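Local coordinates for trehalose synthase regulatory protein (Candida albicans, PDB 5HUS) that probably acts as a regulatory subunit of the trehalose synthase complex, through a C-terminal domain of the trehalose-phosphatase family in the HAD superfamily, at residues R58-S61 and D62-E65; I194-K197 and D198-L202; K219-V222 and T223-E227. All blocks are in the same frame, centred on the assembly; numbering follows the deposited sequence.

Contact 1 (R58-S61 and D62-E65); sequences RLLS and DLVE
Asp62 lies on the surface, its backbone N 3.2 Å from Ser61 OG but at an angle too poor for a hydrogen bond. The serine hydroxyl is committed the other way. It donates to Arg58 O over 3.0 Å (OG to O), and because that carbonyl also accepts from Ser61 N, two donors from one residue hold the last turn of helix 53-59 against the start of the next. OG can turn back in this way because chi1 of 51° sets it between the backbone N and the carbonyl carbon of its own residue. Leu63 comes next. Its side chain runs alongside that of Leu60, both pointing the same way, and their CD2 methyls meet at 3.9 Å in a buried apolar pair. At Val64 the backbone takes over: Val64 N donates to Leu60 O at 3.0 Å, with an N-H...O angle of 158°. The valine also folds its methyls round this acceptor, CG2 lying 3.2 Å from Leu60 O and 3.3 Å from Ser61 O. Glu65 N bonds weakly to Ser61 O and to Asp62 O; its bent chain brings OE1 to 3.3 Å from Ser61 O, acceptor beside acceptor, which may disfavour the charged form. Leu60 and Leu63 continue the apolar surface onto Leu304 of helix 297-304 and onto Leu25 and Ile23 of strand 20-26, and Val64 rests on Val71 of strand 69-74. Asn305 OD1 accepts from Leu63 N, and weakly from Asp62 N, at the opening turn of the helix. These are two short consecutive helices, 53-59 and 61-65, separated by Leu60, which leaves helical phi/psi and stands at the N-cap position of the second, on the flank of the mainly parallel sheet of a HAD-type alpha/beta core.

Contact 2 (I194-K197 and D198-L202); sequences IVQK and DQISL
Gln196 lays the face of its amide over the CG2 methyl of Ile200, with OE1 4.1 Å from CG2 and the two side chains passing each other at a slant. A chi1 of 71° sets CG between the backbone N and the carbonyl carbon, and the chain then runs extended until the amide overhangs the start of helix 200-213. There OE1 accepts a hydrogen bond from a water at 2.7 Å (OE1 to water O), and the same water accepts from Ser201 N, so that a strand side chain and a first-turn amide share one bridging molecule. NE2 is bonded to Asn98 OD1, which fixes the rotation of the amide. Between strand and helix the chain reverses in a type II beta turn from Lys197 to Ile200, closed by a weak bond of 3.3 Å from Ile200 N to Lys197 O, with Gln199 at the N-cap position. The turn lies at the C-terminal end of strand 192-197, an inner strand of the four-stranded antiparallel sheet, which is consistent with the cap of HAD-type trehalose phosphatases. Ile200 also presses on the turn itself: its CB lies 3.5 Å from Lys197 O and 4.1 Å from Lys197 CB. The lysine chain bends at chi2 and chi3 and leads away from the turn, carrying NZ to Asn182 O and, in a long and weak ion pair, to Glu118. A second water donates to Gln196 O and to Asp198 OD1, the water oxygen 2.6 Å from OD1, and so bridges the strand end to the turn. His185 ND1 bonds to that same OD1, tying the turn to strand 184-189.

Contact 3 (K219-V222 and T223-E227); sequences KYVV and THINE
Tyr220 and His224, one turn apart, form an offset stack with centroids 4.1 Å apart and planes inclined by 26°. The imidazole lies over one face of the phenol toward its rim, Tyr220 CE1 and His224 CE1 approaching to 3.4 Å. Tyrosine chi1 of 174°, with CG anti to the backbone N, swings the ring alongside the helix to meet it.

Hydrogen bonds hold the histidine in place. Its ND1 donates to Tyr220 O at 2.9 Å, the acceptor lying in the imidazole plane, and His224 N donates to the same oxygen from the opposite face of the carbonyl. One residue earlier, Thr223 OG1 and N both reach Lys219 O, again from opposite faces, OG1 at 2.8 Å. This is the C-terminal end of helix 218-223, where two side chains add second donors to carbonyls of the last turn. Ile225 N adds a weak bond to Val222 O as the chain leaves helical geometry at His224.

Apolar contact joins Val221 CG1 to Ile225 CD1, 4.2 Å apart. Val221, on helix 218-223, and Ile225, opening helix 225-229, both touch Leu207 of helix 200-213 and Ile111 of strand 111-112.

Along the chain the contacts come in series, all within the trehalose-phosphatase-like part of the protein. Contact 1 joins helices 53-59 and 61-65 beside the large mixed sheet, packing toward strands 20-26 and 69-74. Its centre is 29 Å from that of contact 2 and 31 Å from that of contact 3. Contacts 2 and 3 do not touch, their centres about 19 Å and nearest atoms about 9 Å apart, but helix 200-213 links them: it begins in contact 2 and packs against contact 3. Contact 3 also packs on strand 111-112, the outermost strand of the mixed sheet. Contact 1 thus belongs to the HAD-type core, and contact 2 to the antiparallel sheet, probably the cap.

Contact 1 (R58-S61 and D62-E65)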
ATOM      1  N   ARG A  58      -5.444  -6.615  18.066  1.00 31.74           N
ATOM      2  CA  ARG A  58      -5.065  -6.825  19.462  1.00 35.08           C
ATOM      3  C   ARG A  58      -3.804  -6.049  19.810  1.00 35.27           C
ATOM      4  O   ARG A  58      -3.765  -5.322  20.805  1.00 34.13           O
ATOM      5  CB  ARG A  58      -4.858  -8.316  19.745  1.00 34.02           C
ATOM      6  CG  ARG A  58      -4.309  -8.623  21.133  1.00 46.34           C
ATOM      7  CD  ARG A  58      -4.265 -10.128  21.420  1.00 45.00           C
ATOM      8  NE  ARG A  58      -3.308 -10.843  20.578  1.00 40.33           N
ATOM      9  CZ  ARG A  58      -3.642 -11.571  19.516  1.00 45.37           C
ATOM     10  NH1 ARG A  58      -4.914 -11.694  19.162  1.00 40.75           N
ATOM     11  NH2 ARG A  58      -2.702 -12.187  18.810  1.00 50.33           N
ATOM     12  N   LEU A  59      -2.780  -6.187  18.976  1.00 26.83           N
ATOM     13  CA  LEU A  59      -1.493  -5.556  19.253  1.00 29.35           C
ATOM     14  C   LEU A  59      -1.535  -4.036  19.115  1.00 30.59           C
ATOM     15  O   LEU A  59      -0.612  -3.355  19.554  1.00 31.81           O
ATOM     16  CB  LEU A  59      -0.412  -6.134  18.340  1.00 32.57           C
ATOM     17  CG  LEU A  59       0.070  -7.540  18.710  1.00 29.16           C
ATOM     18  CD1 LEU A  59       1.126  -8.013  17.726  1.00 33.69           C
ATOM     19  CD2 LEU A  59       0.608  -7.572  20.137  1.00 35.52           C
ATOM     20  N   LEU A  60      -2.605  -3.509  18.522  1.00 28.17           N
ATOM     21  CA  LEU A  60      -2.784  -2.064  18.394  1.00 25.37           C
ATOM     22  C   LEU A  60      -4.056  -1.578  19.085  1.00 32.00           C
ATOM     23  O   LEU A  60      -4.610  -0.549  18.705  1.00 37.08           O
ATOM     24  CB  LEU A  60      -2.830  -1.652  16.918  1.00 25.69           C
ATOM     25  CG  LEU A  60      -1.589  -1.882  16.057  1.00 27.92           C
ATOM     26  CD1 LEU A  60      -1.870  -1.503  14.604  1.00 28.89           C
ATOM     27  CD2 LEU A  60      -0.416  -1.089  16.595  1.00 23.86           C
ATOM     28  N   SER A  61      -4.520  -2.308  20.097  1.00 34.73           N
ATOM     29  CA  SER A  61      -5.814  -2.000  20.709  1.00 44.58           C
ATOM     30  C   SER A  61      -5.828  -0.630  21.387  1.00 42.87           C
ATOM     31  O   SER A  61      -6.823   0.092  21.319  1.00 48.61           O
ATOM     32  CB  SER A  61      -6.209  -3.088  21.714  1.00 43.60           C
ATOM     33  OG  SER A  61      -5.167  -3.347  22.636  1.00 50.28           O
ATOM     34  N   ASP A  62      -4.724  -0.267  22.029  1.00 38.80           N
ATOM     35  CA  ASP A  62      -4.623   1.036  22.670  1.00 36.32           C
ATOM     36  C   ASP A  62      -4.528   2.144  21.625  1.00 38.98           C
ATOM     37  O   ASP A  62      -5.176   3.183  21.746  1.00 37.54           O
ATOM     38  CB  ASP A  62      -3.417   1.077  23.609  1.00 34.11           C
ATOM     39  CG  ASP A  62      -3.510   0.042  24.718  1.00 43.22           C
ATOM     40  OD1 ASP A  62      -4.642  -0.302  25.112  1.00 48.97           O
ATOM     41  OD2 ASP A  62      -2.453  -0.430  25.191  1.00 53.84           O
ATOM     42  N   LEU A  63      -3.726   1.907  20.592  1.00 34.72           N
ATOM     43  CA  LEU A  63      -3.522   2.894  19.535  1.00 32.06           C
ATOM     44  C   LEU A  63      -4.818   3.268  18.823  1.00 39.69           C
ATOM     45  O   LEU A  63      -5.076   4.444  18.573  1.00 43.63           O
ATOM     46  CB  LEU A  63      -2.512   2.378  18.510  1.00 33.25           C
ATOM     47  CG  LEU A  63      -2.316   3.278  17.289  1.00 32.54           C
ATOM     48  CD1 LEU A  63      -1.800   4.646  17.722  1.00 28.64           C
ATOM     49  CD2 LEU A  63      -1.380   2.626  16.284  1.00 31.65           C
ATOM     50  N   VAL A  64      -5.633   2.270  18.499  1.00 38.68           N
ATOM     51  CA  VAL A  64      -6.839   2.523  17.723  1.00 43.11           C
ATOM     52  C   VAL A  64      -7.943   3.153  18.567  1.00 50.01           C
ATOM     53  O   VAL A  64      -8.768   3.909  18.055  1.00 48.75           O
ATOM     54  CB  VAL A  64      -7.373   1.234  17.072  1.00 36.34           C
ATOM     55  CG1 VAL A  64      -6.363   0.699  16.067  1.00 39.57           C
ATOM     56  CG2 VAL A  64      -7.690   0.185  18.130  1.00 52.54           C
ATOM     57  N   GLU A  65      -7.950   2.857  19.861  1.00 46.47           N
ATOM     58  CA  GLU A  65      -8.996   3.363  20.741  1.00 51.60           C
ATOM     59  C   GLU A  65      -8.814   4.849  21.044  1.00 42.68           C
ATOM     60  O   GLU A  65      -9.701   5.481  21.614  1.00 57.36           O
ATOM     61  CB  GLU A  65      -9.045   2.544  22.038  1.00 42.75           C
ATOM     62  CG  GLU A  65     -10.141   1.480  22.029  1.00 53.13           C
ATOM     63  CD  GLU A  65      -9.723   0.176  22.688  1.00 64.28           C
ATOM     64  OE1 GLU A  65      -9.049   0.216  23.740  1.00 64.67           O
ATOM     65  OE2 GLU A  65     -10.071  -0.896  22.148  1.00 55.25           O
TER

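Contact 2 (I194-K197 and D198-L202)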
ATOM      1  N   ILE A 194       3.889  -7.572 -11.218  1.00 25.59           N
ATOM      2  CA  ILE A 194       2.616  -6.955 -10.865  1.00 21.02           C
ATOM      3  C   ILE A 194       2.287  -5.811 -11.818  1.00 22.81           C
ATOM      4  O   ILE A 194       3.135  -4.967 -12.117  1.00 20.26           O
ATOM      5  CB  ILE A 194       2.591  -6.440  -9.409  1.00 22.45           C
ATOM      6  CG1 ILE A 194       1.232  -5.801  -9.106  1.00 29.59           C
ATOM      7  CG2 ILE A 194       3.731  -5.466  -9.139  1.00 30.85           C
ATOM      8  CD1 ILE A 194       1.149  -5.158  -7.751  1.00 48.65           C
ATOM      9  N   VAL A 195       1.051  -5.819 -12.307  1.00 17.86           N
ATOM     10  CA  VAL A 195       0.564  -4.786 -13.218  1.00 18.40           C
ATOM     11  C   VAL A 195      -0.418  -3.892 -12.460  1.00 18.98           C
ATOM     12  O   VAL A 195      -1.422  -4.386 -11.923  1.00 20.17           O
ATOM     13  CB  VAL A 195      -0.115  -5.410 -14.470  1.00 20.29           C
ATOM     14  CG1 VAL A 195      -0.478  -4.321 -15.489  1.00 19.25           C
ATOM     15  CG2 VAL A 195       0.788  -6.459 -15.094  1.00 22.37           C
ATOM     16  N   GLN A 196      -0.114  -2.597 -12.373  1.00 18.44           N
ATOM     17  CA  GLN A 196      -1.005  -1.675 -11.674  1.00 20.95           C
ATOM     18  C   GLN A 196      -0.973  -0.268 -12.255  1.00 17.97           C
ATOM     19  O   GLN A 196      -0.067   0.093 -13.024  1.00 20.47           O
ATOM     20  CB  GLN A 196      -0.669  -1.616 -10.166  1.00 21.33           C
ATOM     21  CG  GLN A 196       0.620  -0.922  -9.867  1.00 24.09           C
ATOM     22  CD  GLN A 196       0.826  -0.677  -8.376  1.00 35.86           C
ATOM     23  OE1 GLN A 196       1.506   0.264  -7.971  1.00 53.25           O
ATOM     24  NE2 GLN A 196       0.249  -1.531  -7.560  1.00 33.93           N
ATOM     25  N   LYS A 197      -1.984   0.506 -11.873  1.00 19.39           N
ATOM     26  CA  LYS A 197      -2.065   1.919 -12.209  1.00 18.55           C
ATOM     27  C   LYS A 197      -0.925   2.699 -11.567  1.00 21.21           C
ATOM     28  O   LYS A 197      -0.611   2.512 -10.389  1.00 19.10           O
ATOM     29  CB  LYS A 197      -3.407   2.500 -11.758  1.00 20.40           C
ATOM     30  CG  LYS A 197      -4.386   2.788 -12.879  1.00 51.55           C
ATOM     31  CD  LYS A 197      -3.859   3.880 -13.794  1.00 45.10           C
ATOM     32  CE  LYS A 197      -4.881   4.983 -14.020  1.00 35.83           C
ATOM     33  NZ  LYS A 197      -4.705   5.637 -15.346  1.00 39.43           N
ATOM     34  N   ASP A 198      -0.315   3.590 -12.342  1.00 18.52           N
ATOM     35  CA  ASP A 198       0.789   4.413 -11.850  1.00 19.57           C
ATOM     36  C   ASP A 198       0.427   5.207 -10.600  1.00 23.07           C
ATOM     37  O   ASP A 198      -0.617   5.860 -10.553  1.00 21.68           O
ATOM     38  CB  ASP A 198       1.255   5.393 -12.935  1.00 22.39           C
ATOM     39  CG  ASP A 198       1.939   4.701 -14.086  1.00 30.59           C
ATOM     40  OD1 ASP A 198       2.116   3.462 -14.027  1.00 28.18           O
ATOM     41  OD2 ASP A 198       2.315   5.400 -15.047  1.00 27.81           O
ATOM     42  N   GLN A 199       1.309   5.142  -9.600  1.00 21.79           N
ATOM     43  CA  GLN A 199       1.187   5.904  -8.361  1.00 17.37           C
ATOM     44  C   GLN A 199      -0.161   5.734  -7.655  1.00 20.20           C
ATOM     45  O   GLN A 199      -0.613   6.631  -6.954  1.00 20.58           O
ATOM     46  CB  GLN A 199       1.452   7.394  -8.632  1.00 25.72           C
ATOM     47  CG  GLN A 199       2.905   7.697  -8.990  1.00 28.33           C
ATOM     48  CD  GLN A 199       3.186   9.182  -9.182  1.00 32.66           C
ATOM     49  OE1 GLN A 199       2.317   9.947  -9.597  1.00 37.86           O
ATOM     50  NE2 GLN A 199       4.412   9.591  -8.877  1.00 42.52           N
ATOM     51  N   ILE A 200      -0.797   4.579  -7.809  1.00 19.98           N
ATOM     52  CA  ILE A 200      -2.126   4.425  -7.223  1.00 20.12           C
ATOM     53  C   ILE A 200      -2.042   4.396  -5.683  1.00 16.63           C
ATOM     54  O   ILE A 200      -2.949   4.885  -5.007  1.00 15.86           O
ATOM     55  CB  ILE A 200      -2.858   3.163  -7.788  1.00 21.47           C
ATOM     56  CG1 ILE A 200      -4.340   3.172  -7.397  1.00 18.79           C
ATOM     57  CG2 ILE A 200      -2.174   1.873  -7.358  1.00 21.26           C
ATOM     58  CD1 ILE A 200      -5.091   4.395  -7.872  1.00 24.24           C
ATOM     59  N   SER A 201      -0.943   3.892  -5.126  1.00 18.96           N
ATOM     60  CA  SER A 201      -0.791   3.889  -3.664  1.00 18.62           C
ATOM     61  C   SER A 201      -0.616   5.313  -3.147  1.00 15.71           C
ATOM     62  O   SER A 201      -1.138   5.673  -2.092  1.00 17.58           O
ATOM     63  CB  SER A 201       0.388   3.008  -3.225  1.00 23.35           C
ATOM     64  OG  SER A 201       1.620   3.525  -3.691  1.00 24.74           O
ATOM     65  N   LEU A 202       0.112   6.128  -3.904  1.00 19.17           N
ATOM     66  CA  LEU A 202       0.299   7.532  -3.538  1.00 23.18           C
ATOM     67  C   LEU A 202      -1.028   8.271  -3.568  1.00 17.62           C
ATOM     68  O   LEU A 202      -1.328   9.060  -2.676  1.00 19.13           O
ATOM     69  CB  LEU A 202       1.298   8.216  -4.479  1.00 20.53           C
ATOM     70  CG  LEU A 202       2.801   8.050  -4.233  1.00 27.54           C
ATOM     71  CD1 LEU A 202       3.250   6.612  -4.341  1.00 34.97           C
ATOM     72  CD2 LEU A 202       3.576   8.919  -5.216  1.00 34.05           C
TER
HETATM   73  O   HOH W   1       2.166   1.428 -12.373  1.00 29.66           O
HETATM   74  O   HOH W   2       1.295   2.428  -6.395  1.00 35.07           O

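Contact 3 (K219-V222 and T223-E227)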
ATOM      1  N   LYS A 219     -19.480  11.103   0.254  1.00 33.54           N
ATOM      2  CA  LYS A 219     -20.233  11.563  -0.907  1.00 34.82           C
ATOM      3  C   LYS A 219     -19.459  12.629  -1.671  1.00 32.01           C
ATOM      4  O   LYS A 219     -19.456  12.636  -2.898  1.00 30.14           O
ATOM      5  CB  LYS A 219     -21.606  12.092  -0.488  1.00 41.58           C
ATOM      6  CG  LYS A 219     -22.560  11.000  -0.020  1.00 51.89           C
ATOM      7  CD  LYS A 219     -24.002  11.486   0.004  1.00 59.61           C
ATOM      8  CE  LYS A 219     -24.956  10.372   0.415  1.00 50.19           C
ATOM      9  NZ  LYS A 219     -24.880   9.189  -0.493  1.00 57.06           N
ATOM     10  N   TYR A 220     -18.786  13.515  -0.945  1.00 33.96           N
ATOM     11  CA  TYR A 220     -17.974  14.540  -1.591  1.00 30.04           C
ATOM     12  C   TYR A 220     -16.824  13.900  -2.359  1.00 25.80           C
ATOM     13  O   TYR A 220     -16.567  14.246  -3.511  1.00 25.74           O
ATOM     14  CB  TYR A 220     -17.431  15.540  -0.565  1.00 29.97           C
ATOM     15  CG  TYR A 220     -16.465  16.544  -1.152  1.00 31.32           C
ATOM     16  CD1 TYR A 220     -16.917  17.747  -1.676  1.00 38.84           C
ATOM     17  CD2 TYR A 220     -15.098  16.289  -1.180  1.00 33.79           C
ATOM     18  CE1 TYR A 220     -16.035  18.667  -2.215  1.00 33.47           C
ATOM     19  CE2 TYR A 220     -14.211  17.199  -1.717  1.00 35.96           C
ATOM     20  CZ  TYR A 220     -14.683  18.388  -2.231  1.00 41.63           C
ATOM     21  OH  TYR A 220     -13.792  19.289  -2.766  1.00 41.14           O
ATOM     22  N   VAL A 221     -16.135  12.965  -1.712  1.00 24.32           N
ATOM     23  CA  VAL A 221     -15.008  12.282  -2.331  1.00 27.06           C
ATOM     24  C   VAL A 221     -15.436  11.543  -3.599  1.00 26.23           C
ATOM     25  O   VAL A 221     -14.788  11.659  -4.642  1.00 24.76           O
ATOM     26  CB  VAL A 221     -14.352  11.287  -1.355  1.00 28.23           C
ATOM     27  CG1 VAL A 221     -13.267  10.484  -2.059  1.00 28.77           C
ATOM     28  CG2 VAL A 221     -13.781  12.027  -0.162  1.00 28.82           C
ATOM     29  N   VAL A 222     -16.529  10.792  -3.509  1.00 22.43           N
ATOM     30  CA  VAL A 222     -17.022  10.040  -4.657  1.00 23.76           C
ATOM     31  C   VAL A 222     -17.416  10.986  -5.792  1.00 28.48           C
ATOM     32  O   VAL A 222     -17.027  10.775  -6.942  1.00 28.44           O
ATOM     33  CB  VAL A 222     -18.214   9.135  -4.265  1.00 23.46           C
ATOM     34  CG1 VAL A 222     -18.816   8.478  -5.497  1.00 27.53           C
ATOM     35  CG2 VAL A 222     -17.761   8.078  -3.261  1.00 30.73           C
ATOM     36  N   THR A 223     -18.145  12.047  -5.462  1.00 30.50           N
ATOM     37  CA  THR A 223     -18.554  13.039  -6.452  1.00 31.58           C
ATOM     38  C   THR A 223     -17.348  13.704  -7.111  1.00 34.15           C
ATOM     39  O   THR A 223     -17.357  13.983  -8.313  1.00 41.95           O
ATOM     40  CB  THR A 223     -19.449  14.127  -5.818  1.00 36.71           C
ATOM     41  OG1 THR A 223     -20.649  13.528  -5.316  1.00 39.64           O
ATOM     42  CG2 THR A 223     -19.817  15.193  -6.843  1.00 42.26           C
ATOM     43  N   HIS A 224     -16.302  13.945  -6.329  1.00 24.28           N
ATOM     44  CA  HIS A 224     -15.124  14.631  -6.848  1.00 25.69           C
ATOM     45  C   HIS A 224     -13.937  13.690  -7.048  1.00 23.50           C
ATOM     46  O   HIS A 224     -12.792  14.102  -6.911  1.00 23.69           O
ATOM     47  CB  HIS A 224     -14.727  15.780  -5.915  1.00 28.80           C
ATOM     48  CG  HIS A 224     -15.780  16.838  -5.781  1.00 34.77           C
ATOM     49  ND1 HIS A 224     -16.860  16.709  -4.935  1.00 39.42           N
ATOM     50  CD2 HIS A 224     -15.922  18.035  -6.398  1.00 44.61           C
ATOM     51  CE1 HIS A 224     -17.623  17.784  -5.034  1.00 43.62           C
ATOM     52  NE2 HIS A 224     -17.077  18.602  -5.915  1.00 40.52           N
ATOM     53  N   ILE A 225     -14.206  12.438  -7.404  1.00 24.72           N
ATOM     54  CA  ILE A 225     -13.137  11.442  -7.445  1.00 28.33           C
ATOM     55  C   ILE A 225     -12.096  11.772  -8.521  1.00 26.49           C
ATOM     56  O   ILE A 225     -10.928  11.441  -8.370  1.00 24.28           O
ATOM     57  CB  ILE A 225     -13.696  10.009  -7.655  1.00 24.77           C
ATOM     58  CG1 ILE A 225     -12.649   8.954  -7.268  1.00 22.55           C
ATOM     59  CG2 ILE A 225     -14.203   9.797  -9.089  1.00 20.69           C
ATOM     60  CD1 ILE A 225     -12.366   8.883  -5.782  1.00 20.75           C
ATOM     61  N   ASN A 226     -12.506  12.465  -9.582  1.00 26.06           N
ATOM     62  CA  ASN A 226     -11.566  12.856 -10.629  1.00 28.98           C
ATOM     63  C   ASN A 226     -10.384  13.657 -10.085  1.00 26.26           C
ATOM     64  O   ASN A 226      -9.247  13.491 -10.535  1.00 27.47           O
ATOM     65  CB  ASN A 226     -12.290  13.654 -11.720  1.00 33.15           C
ATOM     66  CG  ASN A 226     -11.445  14.779 -12.284  1.00 45.83           C
ATOM     67  OD1 ASN A 226     -10.579  14.558 -13.130  1.00 62.01           O
ATOM     68  ND2 ASN A 226     -11.701  16.000 -11.821  1.00 55.59           N
ATOM     69  N   GLU A 227     -10.652  14.516  -9.107  1.00 22.65           N
ATOM     70  CA  GLU A 227      -9.600  15.288  -8.455  1.00 29.02           C
ATOM     71  C   GLU A 227      -8.586  14.393  -7.734  1.00 31.36           C
ATOM     72  O   GLU A 227      -7.394  14.684  -7.728  1.00 30.80           O
ATOM     73  CB  GLU A 227     -10.208  16.282  -7.465  1.00 40.31           C
ATOM     74  CG  GLU A 227     -11.016  17.392  -8.116  1.00 48.68           C
ATOM     75  CD  GLU A 227     -11.666  18.303  -7.096  1.00 49.62           C
ATOM     76  OE1 GLU A 227     -11.152  18.397  -5.959  1.00 57.72           O
ATOM     77  OE2 GLU A 227     -12.697  18.923  -7.429  1.00 53.36           O
TER